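Local coordinates for protein oligoribonuclease (Colwellia psychrerythraea, PDB 6A4D) that probably degrades very short RNA oligonucleotides to mononucleotides, as a 3'-to-5' exoribonuclease of the RNase H-like DEDD superfamily, at residues 15-21 and 114-119. The protein carries 1 engineered substitution. Residues are numbered along the deposited sequence; the frame is centred on the assembly and turned at random.
Sequences DLEMTGL and QDRRFI. With 9RC (5'-O-[(S)-hydroxy(4-nitrophenoxy)phosphoryl]thymidine), chain D; 9RC (5'-O-[(S)-hydroxy(4-nitrophenoxy)phosphoryl]thymidine), chain C.
In DEDD exonucleases a helix packs on the central strand, as helix 114-119 does on strand 15-18. Axes cross at 70°, 8.8 Å apart; Leu16 and Asp115 are nearest (CA-CA 6.4 Å). Asp15, Glu17 and Asp115 are probably DEDD acids; like charges Asp15 OD1 and Asp115 OD2 lie 3.9 Å apart. The extended strand points Leu16 and Met18 at the helix; Glu17 CA-to-CB points away, its OE1 accepting from 9RC (chain D) OAK (2.9 Å). With chi1 m and chi2 p, Met18 sets CG over the Phe118 ring face, 3.6 Å from its centroid (CH-pi), and SD 4.6 Å from it (Met-aromatic). Leu16 CD1 rests against Phe118 CB (4.1 Å) and Ile119 CD1 (3.9 Å); Leu16 N donates a weak hydrogen bond to Asp115 OD2 (3.1 Å). The turn beyond closes on Phe118 CZ with Gly20 O (3.4 Å) and, at the ring edge, Leu21 C (4.2 Å); Gln114 NE2 donates to Leu21 O (2.9 Å). Strand 28-36 contributes Ile28 to Phe118 and Ile31 to Leu16; helix 163-180 meets Asp15.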
ATOM      1  N   ASP A  15      -6.669   3.660 -11.433  1.00 38.53           N
ATOM      2  CA  ASP A  15      -7.407   2.471 -11.096  1.00 36.92           C
ATOM      3  C   ASP A  15      -7.215   1.489 -12.219  1.00 36.34           C
ATOM      4  O   ASP A  15      -7.071   1.892 -13.360  1.00 36.55           O
ATOM      5  CB  ASP A  15      -8.876   2.800 -10.864  1.00 44.25           C
ATOM      6  CG  ASP A  15      -9.725   1.556 -10.530  1.00 49.17           C
ATOM      7  OD1 ASP A  15      -9.380   0.858  -9.543  1.00 46.08           O
ATOM      8  OD2 ASP A  15     -10.716   1.293 -11.273  1.00 56.89           O
ATOM      9  N   LEU A  16      -7.202   0.201 -11.856  1.00 37.02           N
ATOM     10  CA  LEU A  16      -6.988  -0.906 -12.776  1.00 38.08           C
ATOM     11  C   LEU A  16      -8.096  -1.926 -12.605  1.00 37.64           C
ATOM     12  O   LEU A  16      -8.630  -2.105 -11.518  1.00 36.03           O
ATOM     13  CB  LEU A  16      -5.685  -1.637 -12.442  1.00 37.95           C
ATOM     14  CG  LEU A  16      -4.323  -1.000 -12.701  1.00 40.99           C
ATOM     15  CD1 LEU A  16      -3.200  -2.030 -12.648  1.00 43.30           C
ATOM     16  CD2 LEU A  16      -4.240  -0.283 -14.016  1.00 42.32           C
ATOM     17  N   GLU A  17      -8.422  -2.627 -13.685  1.00 40.46           N
ATOM     18  CA  GLU A  17      -9.194  -3.860 -13.581  1.00 37.62           C
ATOM     19  C   GLU A  17      -8.247  -4.965 -14.009  1.00 36.73           C
ATOM     20  O   GLU A  17      -7.365  -4.742 -14.860  1.00 35.90           O
ATOM     21  CB  GLU A  17     -10.455  -3.803 -14.435  1.00 43.14           C
ATOM     22  CG  GLU A  17     -11.439  -2.662 -14.131  1.00 47.19           C
ATOM     23  CD  GLU A  17     -11.681  -2.461 -12.642  1.00 54.61           C
ATOM     24  OE1 GLU A  17     -11.957  -3.462 -11.947  1.00 53.13           O
ATOM     25  OE2 GLU A  17     -11.536  -1.313 -12.147  1.00 63.48           O
ATOM     26  N   MET A  18      -8.403  -6.125 -13.380  1.00 35.84           N
ATOM     27  CA  MET A  18      -7.585  -7.287 -13.655  1.00 41.12           C
ATOM     28  C   MET A  18      -8.498  -8.537 -13.818  1.00 44.69           C
ATOM     29  O   MET A  18      -9.712  -8.447 -13.706  1.00 43.30           O
ATOM     30  CB  MET A  18      -6.648  -7.482 -12.493  1.00 40.75           C
ATOM     31  CG  MET A  18      -5.830  -6.272 -12.131  1.00 43.48           C
ATOM     32  SD  MET A  18      -6.619  -5.081 -11.012  1.00 41.16           S
ATOM     33  CE  MET A  18      -5.247  -4.712  -9.941  1.00 42.90           C
ATOM     34  N   THR A  19      -7.896  -9.695 -14.043  1.00 39.84           N
ATOM     35  CA  THR A  19      -8.634 -10.966 -14.219  1.00 44.45           C
ATOM     36  C   THR A  19      -8.720 -11.696 -12.922  1.00 39.75           C
ATOM     37  O   THR A  19      -9.245 -12.811 -12.863  1.00 48.14           O
ATOM     38  CB  THR A  19      -7.934 -11.943 -15.223  1.00 41.73           C
ATOM     39  OG1 THR A  19      -6.540 -12.084 -14.878  1.00 44.30           O
ATOM     40  CG2 THR A  19      -8.051 -11.424 -16.583  1.00 44.36           C
ATOM     41  N   GLY A  20      -8.163 -11.117 -11.880  1.00 41.32           N
ATOM     42  CA  GLY A  20      -8.265 -11.694 -10.549  1.00 38.83           C
ATOM     43  C   GLY A  20      -7.388 -10.941  -9.614  1.00 42.17           C
ATOM     44  O   GLY A  20      -6.841  -9.886  -9.993  1.00 40.15           O
ATOM     45  N   LEU A  21      -7.225 -11.519  -8.423  1.00 43.41           N
ATOM     46  CA  LEU A  21      -6.471 -10.943  -7.316  1.00 43.87           C
ATOM     47  C   LEU A  21      -4.985 -11.243  -7.260  1.00 43.09           C
ATOM     48  O   LEU A  21      -4.270 -10.625  -6.475  1.00 42.35           O
ATOM     49  CB  LEU A  21      -7.071 -11.398  -5.981  1.00 43.47           C
ATOM     50  CG  LEU A  21      -8.337 -10.721  -5.454  1.00 50.31           C
ATOM     51  CD1 LEU A  21      -8.339  -9.183  -5.449  1.00 48.94           C
ATOM     52  CD2 LEU A  21      -9.498 -11.207  -6.270  1.00 54.22           C
ATOM     53  N   GLN A 114      -2.528  -2.761  -3.995  1.00 35.08           N
ATOM     54  CA  GLN A 114      -2.895  -3.920  -4.759  1.00 36.41           C
ATOM     55  C   GLN A 114      -2.657  -3.672  -6.216  1.00 37.36           C
ATOM     56  O   GLN A 114      -2.097  -4.536  -6.911  1.00 34.21           O
ATOM     57  CB  GLN A 114      -4.339  -4.321  -4.524  1.00 36.85           C
ATOM     58  CG  GLN A 114      -4.852  -5.467  -5.394  1.00 43.13           C
ATOM     59  CD  GLN A 114      -4.190  -6.837  -5.135  1.00 41.99           C
ATOM     60  OE1 GLN A 114      -3.448  -7.048  -4.177  1.00 42.96           O
ATOM     61  NE2 GLN A 114      -4.507  -7.762  -5.965  1.00 36.92           N
ATOM     62  N   ASP A 115      -3.081  -2.510  -6.708  1.00 34.56           N
ATOM     63  CA  ASP A 115      -2.838  -2.165  -8.132  1.00 34.80           C
ATOM     64  C   ASP A 115      -1.328  -2.082  -8.423  1.00 33.68           C
ATOM     65  O   ASP A 115      -0.907  -2.419  -9.504  1.00 34.68           O
ATOM     66  CB  ASP A 115      -3.435  -0.814  -8.534  1.00 41.25           C
ATOM     67  CG  ASP A 115      -4.949  -0.687  -8.261  1.00 45.84           C
ATOM     68  OD1 ASP A 115      -5.362  -0.764  -7.076  1.00 53.03           O
ATOM     69  OD2 ASP A 115      -5.696  -0.399  -9.230  1.00 47.61           O
ATOM     70  N   ARG A 116      -0.536  -1.609  -7.463  1.00 30.68           N
ATOM     71  CA  ARG A 116       0.879  -1.372  -7.694  1.00 31.60           C
ATOM     72  C   ARG A 116       1.624  -2.689  -7.887  1.00 30.55           C
ATOM     73  O   ARG A 116       2.639  -2.727  -8.568  1.00 27.75           O
ATOM     74  CB  ARG A 116       1.444  -0.560  -6.528  1.00 31.62           C
ATOM     75  CG  ARG A 116       2.934  -0.308  -6.501  1.00 30.57           C
ATOM     76  CD  ARG A 116       3.209   0.890  -5.588  1.00 36.83           C
ATOM     77  NE  ARG A 116       4.369   1.563  -6.099  1.00 42.83           N
ATOM     78  CZ  ARG A 116       4.670   2.835  -5.991  1.00 37.34           C
ATOM     79  NH1 ARG A 116       3.939   3.691  -5.301  1.00 35.96           N
ATOM     80  NH2 ARG A 116       5.803   3.220  -6.533  1.00 42.39           N
ATOM     81  N   ARG A 117       1.098  -3.752  -7.319  1.00 30.47           N
ATOM     82  CA  ARG A 117       1.580  -5.110  -7.604  1.00 34.88           C
ATOM     83  C   ARG A 117       1.537  -5.498  -9.088  1.00 35.46           C
ATOM     84  O   ARG A 117       2.478  -6.122  -9.610  1.00 33.78           O
ATOM     85  CB  ARG A 117       0.754  -6.142  -6.859  1.00 33.18           C
ATOM     86  CG  ARG A 117       0.940  -6.150  -5.373  1.00 36.59           C
ATOM     87  CD  ARG A 117      -0.096  -7.076  -4.718  1.00 43.58           C
ATOM     88  NE  ARG A 117       0.294  -8.504  -4.745  1.00 45.69           N
ATOM     89  CZ  ARG A 117      -0.537  -9.529  -4.563  1.00 46.78           C
ATOM     90  NH1 ARG A 117      -1.849  -9.340  -4.388  1.00 44.48           N
ATOM     91  NH2 ARG A 117      -0.054 -10.763  -4.593  1.00 52.51           N
ATOM     92  N   PHE A 118       0.415  -5.218  -9.748  1.00 33.95           N
ATOM     93  CA  PHE A 118       0.286  -5.553 -11.138  1.00 34.62           C
ATOM     94  C   PHE A 118       1.114  -4.528 -11.938  1.00 40.63           C
ATOM     95  O   PHE A 118       1.702  -4.875 -12.962  1.00 33.11           O
ATOM     96  CB  PHE A 118      -1.165  -5.478 -11.604  1.00 36.93           C
ATOM     97  CG  PHE A 118      -2.010  -6.632 -11.172  1.00 37.95           C
ATOM     98  CD1 PHE A 118      -2.508  -6.711  -9.859  1.00 40.39           C
ATOM     99  CD2 PHE A 118      -2.383  -7.615 -12.080  1.00 40.74           C
ATOM    100  CE1 PHE A 118      -3.302  -7.794  -9.457  1.00 44.50           C
ATOM    101  CE2 PHE A 118      -3.202  -8.696 -11.691  1.00 40.69           C
ATOM    102  CZ  PHE A 118      -3.667  -8.774 -10.381  1.00 38.68           C
ATOM    103  N   ILE A 119       1.112  -3.247 -11.508  1.00 40.12           N
ATOM    104  CA  ILE A 119       1.854  -2.217 -12.242  1.00 37.77           C
ATOM    105  C   ILE A 119       3.333  -2.598 -12.210  1.00 36.27           C
ATOM    106  O   ILE A 119       4.024  -2.561 -13.235  1.00 38.53           O
ATOM    107  CB  ILE A 119       1.663  -0.809 -11.649  1.00 39.63           C
ATOM    108  CG1 ILE A 119       0.221  -0.332 -11.811  1.00 40.66           C
ATOM    109  CG2 ILE A 119       2.623   0.206 -12.278  1.00 40.28           C
ATOM    110  CD1 ILE A 119      -0.125   0.248 -13.131  1.00 45.52           C
TER
HETATM  111  OAJ 9RC D 202     -11.343 -10.955  -8.734  1.00 58.94           O
HETATM  112  CAE 9RC D 202     -11.828 -10.126  -7.965  1.00 71.68           C
HETATM  113  NAI 9RC D 202     -12.826 -10.537  -7.074  1.00 77.77           N
HETATM  114  CAL 9RC D 202     -13.407  -9.650  -6.188  1.00 76.95           C
HETATM  115  OAS 9RC D 202     -14.301 -10.055  -5.455  1.00 98.47           O
HETATM  116  CAT 9RC D 202     -12.992  -8.327  -6.156  1.00 73.85           C
HETATM  117  CAU 9RC D 202     -13.582  -7.419  -5.259  1.00 70.48           C
HETATM  118  CAF 9RC D 202     -11.987  -7.946  -7.030  1.00 65.29           C
HETATM  119  NAB 9RC D 202     -11.395  -8.851  -7.942  1.00 66.38           N
HETATM  120  CAA 9RC D 202     -10.302  -8.429  -8.893  1.00 57.33           C
HETATM  121  OAC 9RC D 202      -9.733  -7.188  -8.462  1.00 56.91           O
HETATM  122  CAD 9RC D 202     -10.804  -8.173 -10.298  1.00 53.09           C
HETATM  123  CAH 9RC D 202     -11.008  -6.687 -10.297  1.00 50.63           C
HETATM  124  OAK 9RC D 202     -10.871  -6.107 -11.580  1.00 46.11           O
HETATM  125  CAG 9RC D 202      -9.870  -6.220  -9.500  1.00 56.52           C
HETATM  126  CAR 9RC D 202     -10.129  -4.760  -8.973  1.00 66.67           C
HETATM  127  OAQ 9RC D 202     -11.235  -4.646  -8.012  1.00 74.46           O
HETATM  128  PAP 9RC D 202     -12.485  -3.569  -8.225  1.00 83.43           P
HETATM  129  OAO 9RC D 202     -12.035  -2.146  -8.100  1.00 94.50           O
HETATM  130  OAN 9RC D 202     -12.997  -3.931  -9.692  1.00 79.32           O
HETATM  131  OAM 9RC D 202     -13.751  -3.930  -7.306  1.00 92.12           O
HETATM  132  CAV 9RC D 202     -14.216  -3.296  -6.187  1.00108.86           C
HETATM  133  CAW 9RC D 202     -14.976  -4.108  -5.340  1.00114.20           C
HETATM  134  CAY 9RC D 202     -15.525  -3.598  -4.172  1.00119.08           C
HETATM  135  CBA 9RC D 202     -15.306  -2.258  -3.841  1.00120.80           C
HETATM  136  NBB 9RC D 202     -15.853  -1.805  -2.715  1.00115.89           N
HETATM  137  OBD 9RC D 202     -15.017  -1.680  -1.491  1.00 81.96           O
HETATM  138  OBC 9RC D 202     -17.326  -1.501  -2.736  1.00129.62           O
HETATM  139  CAZ 9RC D 202     -14.550  -1.419  -4.684  1.00118.00           C
HETATM  140  CAX 9RC D 202     -14.004  -1.934  -5.861  1.00111.01           C
HETATM  141  OAJ 9RC C 201      -7.223  -6.742  -2.979  1.00 67.83           O
HETATM  142  CAE 9RC C 201      -8.303  -7.188  -2.584  1.00 62.54           C
HETATM  143  NAI 9RC C 201      -8.327  -8.393  -1.900  1.00 57.51           N
HETATM  144  CAL 9RC C 201      -9.541  -8.916  -1.434  1.00 63.76           C
HETATM  145  OAS 9RC C 201      -9.509  -9.995  -0.833  1.00 65.90           O
HETATM  146  CAT 9RC C 201     -10.735  -8.210  -1.642  1.00 56.24           C
HETATM  147  CAU 9RC C 201     -11.971  -8.692  -1.177  1.00 55.79           C
HETATM  148  CAF 9RC C 201     -10.681  -7.016  -2.339  1.00 56.34           C
HETATM  149  NAB 9RC C 201      -9.442  -6.519  -2.802  1.00 56.32           N
HETATM  150  CAA 9RC C 201      -9.344  -5.267  -3.557  1.00 56.33           C
HETATM  151  OAC 9RC C 201      -9.566  -4.151  -2.735  1.00 53.38           O
HETATM  152  CAD 9RC C 201     -10.444  -5.202  -4.585  1.00 57.14           C
HETATM  153  CAH 9RC C 201     -10.377  -3.777  -4.964  1.00 53.73           C
HETATM  154  OAK 9RC C 201      -9.475  -3.677  -6.035  1.00 61.61           O
HETATM  155  CAG 9RC C 201      -9.814  -3.123  -3.712  1.00 49.09           C
HETATM  156  CAR 9RC C 201     -10.882  -2.262  -3.124  1.00 42.21           C
HETATM  157  OAQ 9RC C 201     -10.379  -1.825  -1.872  1.00 39.71           O
HETATM  158  PAP 9RC C 201     -11.294  -0.917  -0.961  1.00 34.48           P
HETATM  159  OAO 9RC C 201     -10.308  -0.439   0.211  1.00 38.25           O
HETATM  160  OAN 9RC C 201     -12.282  -1.826  -0.337  1.00 41.36           O
HETATM  161  OAM 9RC C 201     -11.794   0.105  -2.034  1.00 43.76           O
HETATM  162  CAV 9RC C 201     -12.637   1.201  -2.178  1.00 69.60           C
HETATM  163  CAW 9RC C 201     -12.719   1.850  -3.464  1.00 77.86           C
HETATM  164  CAY 9RC C 201     -13.534   3.024  -3.656  1.00 88.39           C
HETATM  165  CBA 9RC C 201     -14.303   3.553  -2.574  1.00 91.46           C
HETATM  166  NBB 9RC C 201     -15.125   4.669  -2.594  1.00 95.04           N
HETATM  167  OBD 9RC C 201     -16.604   4.682  -1.908  1.00 75.75           O
HETATM  168  OBC 9RC C 201     -14.620   5.850  -3.091  1.00106.14           O
HETATM  169  CAZ 9RC C 201     -14.194   2.878  -1.354  1.00 78.30           C
HETATM  170  CAX 9RC C 201     -13.392   1.736  -1.121  1.00 60.27           C
HETATM  171  O   HOH W   1      -6.462  -7.649  -8.197  1.00 42.51           O
HETATM  172  O   HOH W   2      -4.501 -10.723  -3.838  1.00 61.15           O